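Local coordinates for chitin deacetylase 1 (Bombyx mori, PDB 5ZNT), which removes the N-acetyl groups of N-acetyl-D-glucosamine residues in chitin, its zinc-dependent carbohydrate esterase 4 domain being the part present in this chain, at residues A[35-40]-A[314-319]; A[66-71]-A[297-302]; A[90-95]-A[326-331]; A[306-311]-A[322-327]. All blocks are in the same frame, centred on the assembly; numbering follows the deposited sequence.

Interaction 1: A[35-40]-A[314-319]; sequences DVPQMI and RTVTEA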
loop_
_atom_site.group_PDB
_atom_site.type_symbol
_atom_site.label_atom_id
_atom_site.label_comp_id
_atom_site.label_asym_id
_atom_site.label_seq_id
_atom_site.Cartn_x
_atom_site.Cartn_y
_atom_site.Cartn_z
ATOM N N ASP A 35 16.066 -0.252 -19.327
ATOM C CA ASP A 35 15.308 -1.464 -19.624
ATOM C C ASP A 35 14.338 -1.860 -18.514
ATOM O O ASP A 35 13.653 -2.878 -18.644
ATOM C CB ASP A 35 16.256 -2.634 -19.903
ATOM C CG ASP A 35 17.095 -2.421 -21.162
ATOM O OD1 ASP A 35 16.559 -1.905 -22.169
ATOM O OD2 ASP A 35 18.290 -2.765 -21.130
ATOM N N VAL A 36 14.256 -1.084 -17.444
ATOM C CA VAL A 36 13.409 -1.390 -16.286
ATOM C C VAL A 36 12.025 -0.776 -16.484
ATOM O O VAL A 36 11.924 0.433 -16.716
ATOM C CB VAL A 36 14.072 -0.879 -14.989
ATOM C CG1 VAL A 36 13.125 -0.985 -13.774
ATOM C CG2 VAL A 36 15.397 -1.632 -14.733
ATOM N N PRO A 37 10.939 -1.549 -16.392
ATOM C CA PRO A 37 9.596 -0.941 -16.393
ATOM C C PRO A 37 9.437 -0.022 -15.184
ATOM O O PRO A 37 9.818 -0.376 -14.064
ATOM C CB PRO A 37 8.648 -2.143 -16.288
ATOM C CG PRO A 37 9.502 -3.366 -16.389
ATOM C CD PRO A 37 10.902 -2.971 -16.035
ATOM N N GLN A 38 8.904 1.166 -15.419
ATOM C CA GLN A 38 8.625 2.106 -14.337
ATOM C C GLN A 38 7.330 1.677 -13.650
ATOM O O GLN A 38 6.244 1.813 -14.213
ATOM C CB GLN A 38 8.503 3.524 -14.877
ATOM C CG GLN A 38 8.182 4.568 -13.806
ATOM C CD GLN A 38 9.242 4.611 -12.692
ATOM O OE1 GLN A 38 10.371 5.064 -12.914
ATOM N NE2 GLN A 38 8.868 4.163 -11.482
ATOM N N MET A 39 7.443 1.161 -12.438
ATOM C CA MET A 39 6.279 0.747 -11.668
ATOM C C MET A 39 5.713 1.927 -10.890
ATOM O O MET A 39 6.461 2.742 -10.342
ATOM C CB MET A 39 6.663 -0.381 -10.713
ATOM C CG MET A 39 6.988 -1.674 -11.446
ATOM S SD MET A 39 7.647 -2.936 -10.340
ATOM C CE MET A 39 9.424 -2.786 -10.576
ATOM N N ILE A 40 4.383 2.018 -10.855
ATOM C CA ILE A 40 3.689 3.014 -10.046
ATOM C C ILE A 40 2.712 2.263 -9.148
ATOM O O ILE A 40 1.919 1.455 -9.638
ATOM C CB ILE A 40 2.959 4.053 -10.919
ATOM C CG1 ILE A 40 3.975 4.723 -11.868
ATOM C CG2 ILE A 40 2.293 5.139 -10.050
ATOM C CD1 ILE A 40 3.355 5.738 -12.844
ATOM N N ARG A 314 12.257 -8.393 -14.689
ATOM C CA ARG A 314 11.928 -8.489 -16.102
ATOM C C ARG A 314 12.189 -7.150 -16.771
ATOM O O ARG A 314 11.850 -6.096 -16.223
ATOM C CB ARG A 314 10.458 -8.873 -16.317
ATOM C CG ARG A 314 9.943 -9.975 -15.414
ATOM C CD ARG A 314 10.768 -11.233 -15.563
ATOM N NE ARG A 314 10.705 -11.815 -16.900
ATOM C CZ ARG A 314 11.679 -12.562 -17.415
ATOM N NH1 ARG A 314 12.779 -12.786 -16.696
ATOM N NH2 ARG A 314 11.565 -13.064 -18.642
ATOM N N THR A 315 12.773 -7.192 -17.966
ATOM C CA THR A 315 12.934 -5.981 -18.749
ATOM C C THR A 315 11.579 -5.514 -19.267
ATOM O O THR A 315 10.582 -6.247 -19.231
ATOM C CB THR A 315 13.860 -6.220 -19.944
ATOM O OG1 THR A 315 13.173 -7.042 -20.898
ATOM C CG2 THR A 315 15.154 -6.911 -19.511
ATOM N N VAL A 316 11.559 -4.286 -19.795
ATOM C CA VAL A 316 10.334 -3.763 -20.395
ATOM C C VAL A 316 9.781 -4.746 -21.410
ATOM O O VAL A 316 8.568 -4.987 -21.466
ATOM C CB VAL A 316 10.588 -2.390 -21.040
ATOM C CG1 VAL A 316 9.347 -1.921 -21.811
ATOM C CG2 VAL A 316 11.021 -1.363 -19.993
ATOM N N THR A 317 10.660 -5.343 -22.230
ATOM C CA THR A 317 10.169 -6.254 -23.261
ATOM C C THR A 317 9.583 -7.518 -22.649
ATOM O O THR A 317 8.519 -7.984 -23.068
ATOM C CB THR A 317 11.282 -6.607 -24.248
ATOM O OG1 THR A 317 11.915 -5.405 -24.716
ATOM C CG2 THR A 317 10.691 -7.333 -25.430
ATOM N N GLU A 318 10.255 -8.080 -21.647
ATOM C CA GLU A 318 9.734 -9.271 -20.998
ATOM C C GLU A 318 8.486 -8.986 -20.165
ATOM O O GLU A 318 7.688 -9.905 -19.933
ATOM C CB GLU A 318 10.826 -9.885 -20.125
ATOM C CG GLU A 318 12.066 -10.310 -20.917
ATOM C CD GLU A 318 13.260 -10.525 -20.025
ATOM O OE1 GLU A 318 13.305 -9.880 -18.955
ATOM O OE2 GLU A 318 14.145 -11.337 -20.378
ATOM N N ALA A 319 8.297 -7.743 -19.713
ATOM C CA ALA A 319 7.207 -7.457 -18.780
ATOM C C ALA A 319 5.836 -7.744 -19.381
ATOM O O ALA A 319 4.898 -8.080 -18.642
ATOM C CB ALA A 319 7.291 -5.997 -18.319
#
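D35 O takes the backbone N-H of V316 at 2.8 Å, with the N-H bent 36° from straight. The same oxygen lies 3.2 Å from T315 CA, a C-H···O contact. CG2 of V316, set anti to the carbonyl carbon (CG1 at chi1 173°), comes beside D35 O and stands 3.6 Å from P37 N. The P37 ring completes the first shell: CD lies 3.3 Å from R314 O, while CG meets A319 CB at 3.9 Å. An alanine in place of P37 loses CG and CD, and would probably open a gap beside A319 and R314 O and give the chain more freedom just before strand 38-45. T315 and E318 form the capping box of the short, weakly bonded helix 316-319: E318 N donates to T315 OG1 at 3.2 Å, and T315 N returns a bond to E318 OE1 at 2.9 Å. Farther out, E318 OE1 lies over the guanidinium face of R314, whose NH2 makes a charge-only salt bridge to OE2. W309 touches V36 and P37.

Interaction 2: A[66-71]-A[297-302]; sequences NPNGCD and DVYFVT
N66 turns its side-chain amide onto the backbone of F300, pairing OD1 and ND2 with the N-H and C=O of that residue. OD1 accepts the N-H of F300 at 2.8 Å, the donor tilted 34° from the amide carbonyl plane. ND2 gives a nearly straight bond to F300 O at 2.9 Å, lying above that carbonyl's plane. CG is anti to the carbonyl carbon (chi1 -78°), and the amide beyond it meets the F300 backbone. Strand 298-300 pairs through Y299 with Q38 and I40 of strand 38-45, in the parallel sheet of the carbohydrate esterase 4 fold; the F300 backbone also bonds K73. A type I turn from N66 to G69 follows, with G69 N bonded to N66 O, and N66 N bonds C70 O at 2.7 Å. N68 OD1 accepts from C70 N at 2.9 Å, an Asx turn, and N68 ND2 has a weak bond to W325 O. P67 CD sits over the centre of the Y299 ring at 3.6 Å, a CH-pi contact, while N68 CB and CG lie at that ring's edge, the amide and ring planes 85° apart.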
loop_
_atom_site.group_PDB
_atom_site.type_symbol
_atom_site.label_atom_id
_atom_site.label_comp_id
_atom_site.label_asym_id
_atom_site.label_seq_id
_atom_site.Cartn_x
_atom_site.Cartn_y
_atom_site.Cartn_z
ATOM N N ASN A 66 -2.509 -1.304 -18.604
ATOM C CA ASN A 66 -1.051 -1.299 -18.639
ATOM C C ASN A 66 -0.561 -1.773 -20.010
ATOM O O ASN A 66 -1.347 -2.270 -20.812
ATOM C CB ASN A 66 -0.510 -2.211 -17.549
ATOM C CG ASN A 66 -0.564 -1.567 -16.181
ATOM O OD1 ASN A 66 -0.361 -0.360 -16.048
ATOM N ND2 ASN A 66 -0.816 -2.368 -15.165
ATOM N N PRO A 67 0.741 -1.651 -20.298
ATOM C CA PRO A 67 1.240 -2.084 -21.623
ATOM C C PRO A 67 1.052 -3.565 -21.903
ATOM O O PRO A 67 1.172 -3.968 -23.068
ATOM C CB PRO A 67 2.729 -1.712 -21.580
ATOM C CG PRO A 67 2.805 -0.574 -20.599
ATOM C CD PRO A 67 1.774 -0.924 -19.541
ATOM N N ASN A 68 0.750 -4.387 -20.890
ATOM C CA ASN A 68 0.451 -5.799 -21.091
ATOM C C ASN A 68 -1.007 -6.047 -21.443
ATOM O O ASN A 68 -1.429 -7.204 -21.486
ATOM C CB ASN A 68 0.822 -6.612 -19.837
ATOM C CG ASN A 68 0.043 -6.177 -18.607
ATOM O OD1 ASN A 68 -0.792 -5.274 -18.669
ATOM N ND2 ASN A 68 0.306 -6.826 -17.482
ATOM N N GLY A 69 -1.795 -4.993 -21.649
ATOM C CA GLY A 69 -3.200 -5.156 -21.946
ATOM C C GLY A 69 -4.112 -5.342 -20.742
ATOM O O GLY A 69 -5.331 -5.430 -20.926
ATOM N N CYS A 70 -3.575 -5.408 -19.523
ATOM C CA CYS A 70 -4.397 -5.662 -18.341
ATOM C C CYS A 70 -4.798 -4.354 -17.655
ATOM O O CYS A 70 -4.075 -3.356 -17.709
ATOM C CB CYS A 70 -3.653 -6.559 -17.345
ATOM S SG CYS A 70 -3.198 -8.220 -18.024
ATOM N N ASP A 71 -5.949 -4.392 -16.968
ATOM C CA ASP A 71 -6.415 -3.238 -16.205
ATOM C C ASP A 71 -5.356 -2.799 -15.198
ATOM O O ASP A 71 -4.685 -3.623 -14.580
ATOM C CB ASP A 71 -7.711 -3.581 -15.467
ATOM C CG ASP A 71 -8.861 -3.891 -16.420
ATOM O OD1 ASP A 71 -8.940 -3.280 -17.497
ATOM O OD2 ASP A 71 -9.696 -4.726 -16.070
ATOM N N ASP A 297 6.363 1.681 -21.272
ATOM C CA ASP A 297 7.276 1.159 -20.261
ATOM C C ASP A 297 6.869 1.545 -18.837
ATOM O O ASP A 297 7.712 1.518 -17.934
ATOM C CB ASP A 297 8.707 1.638 -20.552
ATOM C CG ASP A 297 8.804 3.148 -20.684
ATOM O OD1 ASP A 297 7.756 3.831 -20.615
ATOM O OD2 ASP A 297 9.931 3.669 -20.868
ATOM N N VAL A 298 5.600 1.893 -18.615
ATOM C CA VAL A 298 5.092 2.296 -17.302
ATOM C C VAL A 298 3.943 1.355 -16.937
ATOM O O VAL A 298 3.012 1.179 -17.730
ATOM C CB VAL A 298 4.627 3.766 -17.298
ATOM C CG1 VAL A 298 3.844 4.109 -16.001
ATOM C CG2 VAL A 298 5.820 4.722 -17.459
ATOM N N TYR A 299 4.009 0.758 -15.749
ATOM C CA TYR A 299 2.985 -0.169 -15.257
ATOM C C TYR A 299 2.452 0.304 -13.905
ATOM O O TYR A 299 3.232 0.523 -12.972
ATOM C CB TYR A 299 3.549 -1.579 -15.077
ATOM C CG TYR A 299 3.707 -2.364 -16.354
ATOM C CD1 TYR A 299 4.752 -2.082 -17.242
ATOM C CD2 TYR A 299 2.832 -3.400 -16.666
ATOM C CE1 TYR A 299 4.913 -2.819 -18.423
ATOM C CE2 TYR A 299 2.985 -4.139 -17.833
ATOM C CZ TYR A 299 4.025 -3.840 -18.701
ATOM O OH TYR A 299 4.169 -4.583 -19.846
ATOM N N PHE A 300 1.125 0.419 -13.798
ATOM C CA PHE A 300 0.449 0.641 -12.516
ATOM C C PHE A 300 0.122 -0.721 -11.933
ATOM O O PHE A 300 -0.732 -1.439 -12.467
ATOM C CB PHE A 300 -0.817 1.469 -12.712
ATOM C CG PHE A 300 -0.552 2.866 -13.194
ATOM C CD1 PHE A 300 -0.308 3.112 -14.536
ATOM C CD2 PHE A 300 -0.548 3.936 -12.306
ATOM C CE1 PHE A 300 -0.051 4.398 -14.986
ATOM C CE2 PHE A 300 -0.317 5.234 -12.758
ATOM C CZ PHE A 300 -0.054 5.459 -14.092
ATOM N N VAL A 301 0.820 -1.091 -10.854
ATOM C CA VAL A 301 0.763 -2.427 -10.286
ATOM C C VAL A 301 0.497 -2.359 -8.780
ATOM O O VAL A 301 0.660 -1.317 -8.134
ATOM C CB VAL A 301 2.075 -3.200 -10.561
ATOM C CG1 VAL A 301 2.264 -3.430 -12.084
ATOM C CG2 VAL A 301 3.252 -2.426 -9.995
ATOM N N THR A 302 0.108 -3.503 -8.218
ATOM C CA THR A 302 -0.044 -3.609 -6.772
ATOM C C THR A 302 1.321 -3.680 -6.093
ATOM O O THR A 302 2.357 -3.908 -6.726
ATOM C CB THR A 302 -0.849 -4.847 -6.395
ATOM O OG1 THR A 302 -0.066 -6.018 -6.648
ATOM C CG2 THR A 302 -2.144 -4.935 -7.205
#

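Interaction 3: A[90-95]-A[326-331]; sequences ETHRKG and REKCSV
K328 crosses the end of helix 85-93 and puts its ammonium on the carbonyl of H92, NZ to O 2.9 Å. NZ approaches from above the carbonyl plane; G95 N comes to the same oxygen from the opposite face. The H92 ring lies oblique to K328, its CE1 3.3 Å from NZ, while its NE2 is bonded to S141. K94 answers in the other direction: its chain, bent at chi2 (-68°), brings NZ within 2.9 Å of V331 O, again from above the carbonyl plane. R93 reaches in both directions. NE and NH2 grip the E90 carboxylate side-on, one nitrogen to each oxygen, NH2 to OE1 at 2.8 Å, and NH1 bonds to E332 O while touching V331 CG1 at 3.5 Å. Between the two backbones a water accepts from V331 N at 2.7 Å and lies near K94 O and K328 O. G95, at phi 99°, could hardly carry a CB, which would crowd K328 CB; its positive phi and two bonds back into the last turn make this a Schellman motif ending the helix.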
loop_
_atom_site.group_PDB
_atom_site.type_symbol
_atom_site.label_atom_id
_atom_site.label_comp_id
_atom_site.label_asym_id
_atom_site.label_seq_id
_atom_site.Cartn_x
_atom_site.Cartn_y
_atom_site.Cartn_z
ATOM N N GLU A 90 -15.316 -7.384 -3.770
ATOM C CA GLU A 90 -15.441 -7.094 -5.188
ATOM C C GLU A 90 -14.179 -6.421 -5.725
ATOM O O GLU A 90 -13.716 -6.729 -6.831
ATOM C CB GLU A 90 -16.675 -6.221 -5.414
ATOM C CG GLU A 90 -16.875 -5.784 -6.844
ATOM C CD GLU A 90 -17.279 -6.932 -7.776
ATOM O OE1 GLU A 90 -17.420 -6.646 -8.983
ATOM O OE2 GLU A 90 -17.439 -8.104 -7.322
ATOM N N THR A 91 -13.615 -5.501 -4.945
ATOM C CA THR A 91 -12.338 -4.889 -5.289
ATOM C C THR A 91 -11.258 -5.949 -5.487
ATOM O O THR A 91 -10.473 -5.878 -6.441
ATOM C CB THR A 91 -11.961 -3.906 -4.173
ATOM O OG1 THR A 91 -12.940 -2.859 -4.120
ATOM C CG2 THR A 91 -10.568 -3.317 -4.366
ATOM N N HIS A 92 -11.201 -6.932 -4.589
ATOM C CA HIS A 92 -10.250 -8.031 -4.704
ATOM C C HIS A 92 -10.560 -8.889 -5.931
ATOM O O HIS A 92 -9.649 -9.252 -6.689
ATOM C CB HIS A 92 -10.302 -8.861 -3.421
ATOM C CG HIS A 92 -9.246 -9.924 -3.314
ATOM N ND1 HIS A 92 -9.433 -11.210 -3.778
ATOM C CD2 HIS A 92 -8.021 -9.907 -2.746
ATOM C CE1 HIS A 92 -8.359 -11.933 -3.516
ATOM N NE2 HIS A 92 -7.485 -11.168 -2.888
ATOM N N ARG A 93 -11.846 -9.191 -6.159
ATOM C CA ARG A 93 -12.233 -9.982 -7.331
ATOM C C ARG A 93 -11.776 -9.305 -8.613
ATOM O O ARG A 93 -11.363 -9.980 -9.567
ATOM C CB ARG A 93 -13.757 -10.203 -7.355
ATOM C CG ARG A 93 -14.226 -11.135 -8.478
ATOM C CD ARG A 93 -15.730 -11.258 -8.531
ATOM N NE ARG A 93 -16.363 -10.067 -9.088
ATOM C CZ ARG A 93 -16.544 -9.841 -10.386
ATOM N NH1 ARG A 93 -16.120 -10.728 -11.284
ATOM N NH2 ARG A 93 -17.138 -8.718 -10.786
ATOM N N LYS A 94 -11.816 -7.964 -8.648
ATOM C CA LYS A 94 -11.387 -7.203 -9.815
ATOM C C LYS A 94 -9.873 -7.118 -9.948
ATOM O O LYS A 94 -9.393 -6.510 -10.905
ATOM C CB LYS A 94 -11.973 -5.786 -9.781
ATOM C CG LYS A 94 -13.482 -5.741 -10.085
ATOM C CD LYS A 94 -13.740 -6.114 -11.528
ATOM C CE LYS A 94 -15.172 -5.796 -11.925
ATOM N NZ LYS A 94 -15.344 -5.787 -13.413
ATOM N N GLY A 95 -9.111 -7.698 -9.027
ATOM C CA GLY A 95 -7.672 -7.795 -9.172
ATOM C C GLY A 95 -6.865 -6.753 -8.426
ATOM O O GLY A 95 -5.636 -6.722 -8.580
ATOM N N ARG A 326 -0.190 -10.399 -14.827
ATOM C CA ARG A 326 -1.380 -10.684 -15.615
ATOM C C ARG A 326 -2.456 -11.403 -14.810
ATOM O O ARG A 326 -3.505 -11.728 -15.370
ATOM C CB ARG A 326 -1.015 -11.525 -16.852
ATOM C CG ARG A 326 0.145 -10.976 -17.681
ATOM C CD ARG A 326 0.311 -11.738 -18.996
ATOM N NE ARG A 326 -0.967 -11.750 -19.690
ATOM C CZ ARG A 326 -1.319 -10.868 -20.620
ATOM N NH1 ARG A 326 -0.460 -9.923 -21.005
ATOM N NH2 ARG A 326 -2.526 -10.945 -21.168
ATOM N N GLU A 327 -2.224 -11.683 -13.524
ATOM C CA GLU A 327 -3.277 -12.275 -12.696
ATOM C C GLU A 327 -4.477 -11.336 -12.660
ATOM O O GLU A 327 -4.323 -10.113 -12.519
ATOM C CB GLU A 327 -2.780 -12.558 -11.272
ATOM C CG GLU A 327 -1.574 -13.501 -11.173
ATOM C CD GLU A 327 -0.937 -13.492 -9.774
ATOM O OE1 GLU A 327 -1.578 -12.974 -8.832
ATOM O OE2 GLU A 327 0.208 -13.985 -9.618
ATOM N N LYS A 328 -5.668 -11.902 -12.832
ATOM C CA LYS A 328 -6.897 -11.123 -12.906
ATOM C C LYS A 328 -6.710 -9.947 -13.863
ATOM O O LYS A 328 -6.919 -8.780 -13.524
ATOM C CB LYS A 328 -7.342 -10.670 -11.512
ATOM C CG LYS A 328 -7.699 -11.843 -10.609
ATOM C CD LYS A 328 -8.234 -11.389 -9.269
ATOM C CE LYS A 328 -7.378 -11.912 -8.136
ATOM N NZ LYS A 328 -8.070 -11.730 -6.828
ATOM N N CYS A 329 -6.307 -10.306 -15.088
ATOM C CA CYS A 329 -5.917 -9.328 -16.093
ATOM C C CYS A 329 -7.013 -8.295 -16.315
ATOM O O CYS A 329 -6.814 -7.093 -16.093
ATOM C CB CYS A 329 -5.568 -10.038 -17.409
ATOM S SG CYS A 329 -4.991 -8.929 -18.713
ATOM N N SER A 330 -8.175 -8.744 -16.768
ATOM C CA SER A 330 -9.265 -7.842 -17.125
ATOM C C SER A 330 -10.566 -8.532 -16.715
ATOM O O SER A 330 -11.301 -9.079 -17.540
ATOM C CB SER A 330 -9.244 -7.496 -18.609
ATOM O OG SER A 330 -9.807 -6.210 -18.807
ATOM N N VAL A 331 -10.837 -8.508 -15.410
ATOM C CA VAL A 331 -11.939 -9.275 -14.856
ATOM C C VAL A 331 -13.257 -8.597 -15.192
ATOM O O VAL A 331 -13.431 -7.387 -14.986
ATOM C CB VAL A 331 -11.765 -9.437 -13.338
ATOM C CG1 VAL A 331 -12.957 -10.178 -12.732
ATOM C CG2 VAL A 331 -10.480 -10.180 -13.058
HETATM O O HOH W 1 -9.119 -7.116 -13.798
HETATM O O HOH W 2 -4.025 -8.232 -10.215
#

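Interaction 4: A[306-311]-A[322-327]; sequences VIQWVQ and FEPWRE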
loop_
_atom_site.group_PDB
_atom_site.type_symbol
_atom_site.label_atom_id
_atom_site.label_comp_id
_atom_site.label_asym_id
_atom_site.label_seq_id
_atom_site.Cartn_x
_atom_site.Cartn_y
_atom_site.Cartn_z
ATOM N N VAL A 306 4.980 -5.460 -7.225
ATOM C CA VAL A 306 6.337 -4.917 -7.201
ATOM C C VAL A 306 7.302 -5.963 -6.654
ATOM O O VAL A 306 8.344 -6.248 -7.256
ATOM C CB VAL A 306 6.406 -3.614 -6.384
ATOM C CG1 VAL A 306 7.872 -3.147 -6.272
ATOM C CG2 VAL A 306 5.587 -2.532 -7.038
ATOM N N ILE A 307 6.954 -6.563 -5.512
ATOM C CA ILE A 307 7.819 -7.572 -4.905
ATOM C C ILE A 307 8.026 -8.750 -5.854
ATOM O O ILE A 307 9.124 -9.312 -5.936
ATOM C CB ILE A 307 7.237 -8.025 -3.548
ATOM C CG1 ILE A 307 7.236 -6.859 -2.557
ATOM C CG2 ILE A 307 8.017 -9.226 -2.982
ATOM C CD1 ILE A 307 6.488 -7.157 -1.223
ATOM N N GLN A 308 6.985 -9.138 -6.596
ATOM C CA GLN A 308 7.133 -10.252 -7.526
ATOM C C GLN A 308 8.121 -9.909 -8.638
ATOM O O GLN A 308 8.924 -10.760 -9.046
ATOM C CB GLN A 308 5.767 -10.646 -8.089
ATOM C CG GLN A 308 4.922 -11.405 -7.081
ATOM C CD GLN A 308 3.491 -11.545 -7.527
ATOM O OE1 GLN A 308 2.917 -10.622 -8.104
ATOM N NE2 GLN A 308 2.908 -12.710 -7.278
ATOM N N TRP A 309 8.116 -8.656 -9.101
ATOM C CA TRP A 309 9.113 -8.226 -10.078
ATOM C C TRP A 309 10.512 -8.205 -9.469
ATOM O O TRP A 309 11.475 -8.654 -10.102
ATOM C CB TRP A 309 8.760 -6.846 -10.624
ATOM C CG TRP A 309 9.672 -6.384 -11.742
ATOM C CD1 TRP A 309 9.429 -6.474 -13.085
ATOM C CD2 TRP A 309 10.960 -5.767 -11.609
ATOM N NE1 TRP A 309 10.490 -5.961 -13.798
ATOM C CE2 TRP A 309 11.444 -5.524 -12.917
ATOM C CE3 TRP A 309 11.754 -5.407 -10.517
ATOM C CZ2 TRP A 309 12.685 -4.932 -13.160
ATOM C CZ3 TRP A 309 12.989 -4.819 -10.758
ATOM C CH2 TRP A 309 13.438 -4.580 -12.072
ATOM N N VAL A 310 10.652 -7.672 -8.251
ATOM C CA VAL A 310 11.961 -7.654 -7.589
ATOM C C VAL A 310 12.522 -9.060 -7.488
ATOM O O VAL A 310 13.737 -9.273 -7.593
ATOM C CB VAL A 310 11.856 -6.987 -6.204
ATOM C CG1 VAL A 310 13.156 -7.176 -5.405
ATOM C CG2 VAL A 310 11.563 -5.509 -6.361
ATOM N N GLN A 311 11.652 -10.041 -7.279
ATOM C CA GLN A 311 12.094 -11.411 -7.092
ATOM C C GLN A 311 12.469 -12.080 -8.405
ATOM O O GLN A 311 13.147 -13.113 -8.393
ATOM C CB GLN A 311 10.998 -12.213 -6.381
ATOM C CG GLN A 311 10.794 -11.813 -4.902
ATOM C CD GLN A 311 9.603 -12.526 -4.266
ATOM O OE1 GLN A 311 8.581 -12.766 -4.918
ATOM N NE2 GLN A 311 9.741 -12.887 -3.006
ATOM N N PHE A 322 4.907 -11.228 -18.360
ATOM C CA PHE A 322 5.179 -11.600 -16.973
ATOM C C PHE A 322 3.878 -12.034 -16.299
ATOM O O PHE A 322 2.955 -11.228 -16.125
ATOM C CB PHE A 322 5.815 -10.412 -16.259
ATOM C CG PHE A 322 6.393 -10.738 -14.918
ATOM C CD1 PHE A 322 7.117 -11.906 -14.719
ATOM C CD2 PHE A 322 6.219 -9.862 -13.845
ATOM C CE1 PHE A 322 7.670 -12.195 -13.474
ATOM C CE2 PHE A 322 6.769 -10.137 -12.602
ATOM C CZ PHE A 322 7.495 -11.303 -12.410
ATOM N N GLU A 323 3.791 -13.314 -15.933
ATOM C CA GLU A 323 2.522 -13.868 -15.468
ATOM C C GLU A 323 1.990 -13.232 -14.184
ATOM O O GLU A 323 0.771 -12.999 -14.118
ATOM C CB GLU A 323 2.638 -15.389 -15.293
ATOM C CG GLU A 323 2.596 -16.163 -16.611
ATOM C CD GLU A 323 1.433 -15.739 -17.515
ATOM O OE1 GLU A 323 0.279 -15.638 -17.027
ATOM O OE2 GLU A 323 1.676 -15.496 -18.718
ATOM N N PRO A 324 2.797 -12.945 -13.151
ATOM C CA PRO A 324 2.208 -12.324 -11.947
ATOM C C PRO A 324 1.507 -11.014 -12.244
ATOM O O PRO A 324 0.473 -10.722 -11.632
ATOM C CB PRO A 324 3.419 -12.142 -11.021
ATOM C CG PRO A 324 4.366 -13.260 -11.437
ATOM C CD PRO A 324 4.210 -13.323 -12.930
ATOM N N TRP A 325 2.014 -10.229 -13.196
ATOM C CA TRP A 325 1.358 -8.977 -13.550
ATOM C C TRP A 325 0.102 -9.173 -14.395
ATOM O O TRP A 325 -0.612 -8.192 -14.659
ATOM C CB TRP A 325 2.342 -8.060 -14.273
ATOM C CG TRP A 325 3.413 -7.494 -13.376
ATOM C CD1 TRP A 325 3.680 -7.843 -12.082
ATOM C CD2 TRP A 325 4.358 -6.474 -13.716
ATOM N NE1 TRP A 325 4.731 -7.094 -11.596
ATOM C CE2 TRP A 325 5.158 -6.242 -12.576
ATOM C CE3 TRP A 325 4.603 -5.735 -14.873
ATOM C CZ2 TRP A 325 6.178 -5.302 -12.561
ATOM C CZ3 TRP A 325 5.621 -4.806 -14.857
ATOM C CH2 TRP A 325 6.406 -4.605 -13.715
ATOM N N ARG A 326 -0.190 -10.399 -14.827
ATOM C CA ARG A 326 -1.380 -10.684 -15.615
ATOM C C ARG A 326 -2.456 -11.403 -14.810
ATOM O O ARG A 326 -3.505 -11.728 -15.370
ATOM C CB ARG A 326 -1.015 -11.525 -16.852
ATOM C CG ARG A 326 0.145 -10.976 -17.681
ATOM C CD ARG A 326 0.311 -11.738 -18.996
ATOM N NE ARG A 326 -0.967 -11.750 -19.690
ATOM C CZ ARG A 326 -1.319 -10.868 -20.620
ATOM N NH1 ARG A 326 -0.460 -9.923 -21.005
ATOM N NH2 ARG A 326 -2.526 -10.945 -21.168
ATOM N N GLU A 327 -2.224 -11.683 -13.524
ATOM C CA GLU A 327 -3.277 -12.275 -12.696
ATOM C C GLU A 327 -4.477 -11.336 -12.660
ATOM O O GLU A 327 -4.323 -10.113 -12.519
ATOM C CB GLU A 327 -2.780 -12.558 -11.272
ATOM C CG GLU A 327 -1.574 -13.501 -11.173
ATOM C CD GLU A 327 -0.937 -13.492 -9.774
ATOM O OE1 GLU A 327 -1.578 -12.974 -8.832
ATOM O OE2 GLU A 327 0.208 -13.985 -9.618
HETATM O O HOH W 3 0.113 -10.704 -8.413
#
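W309 and W325 meet where helix 303-311, which follows strand 298-300 in the carbohydrate esterase 4 fold, packs against the helix-like bend at 323-325. The aromatic contact is near-parallel but slid apart: the five-membered ring of W309 and the six-membered ring of W325 have centroids 5.2 Å apart and planes 24° apart. W309 CG lies anti to the backbone N (chi1 -174°), and the ring's CD1 comes 3.5 Å from W325 CZ2. Each indole N-H is bonded elsewhere, W309 NE1 to R314 O and W325 NE1 to Q305 O. F322 CD2 lies over a W325 face, toward the rim, and P324 CD lies over the centre of the F322 ring. An alanine in place of W325 would probably cost W309 one of its ring neighbours, leave Q305 O without the indole donor, and open a gap beside F322 CD2.

The F322 ring adds van der Waals contacts: CE2 meets W309 CA at 3.9 Å, and Q308 O lies at the ring edge, 3.7 Å from CZ.

Polar groups take over at the surface. Q308 and E327 reach tip to tip, NE2 3.8 Å from OE2, their flat groups 90° apart. The other amide atom, Q308 OE1, lies 3.3 Å from P324 CB and takes a water bond at 2.8 Å; that same water lies 3.2 Å from P324 O.

How the interactions relate
Interactions 1 and 2, centres about 10 Å apart, share the parallel sheet: I40 N to Y299 O and Q38 N to D297 O are both probable hydrogen bonds of 2.8 Å. Interaction 4 lies against interaction 1, with R314 CG 3.5 Å from F322 CD1 and M39 CE 3.5 Å from W309 CE3. W325 links interaction 4 to interaction 2, its CE3 3.4 Å from Y299 CD2. Interactions 3 and 4 share R326 and E327, and the disulfide C70-C329 ties 66-71 to 326-331. All four lie away from the zinc held by D46, H101 and H105. Interaction 3 comes nearest a sugar: E90 touches a bound NAG, and the R93 side chain is about 6 Å from one.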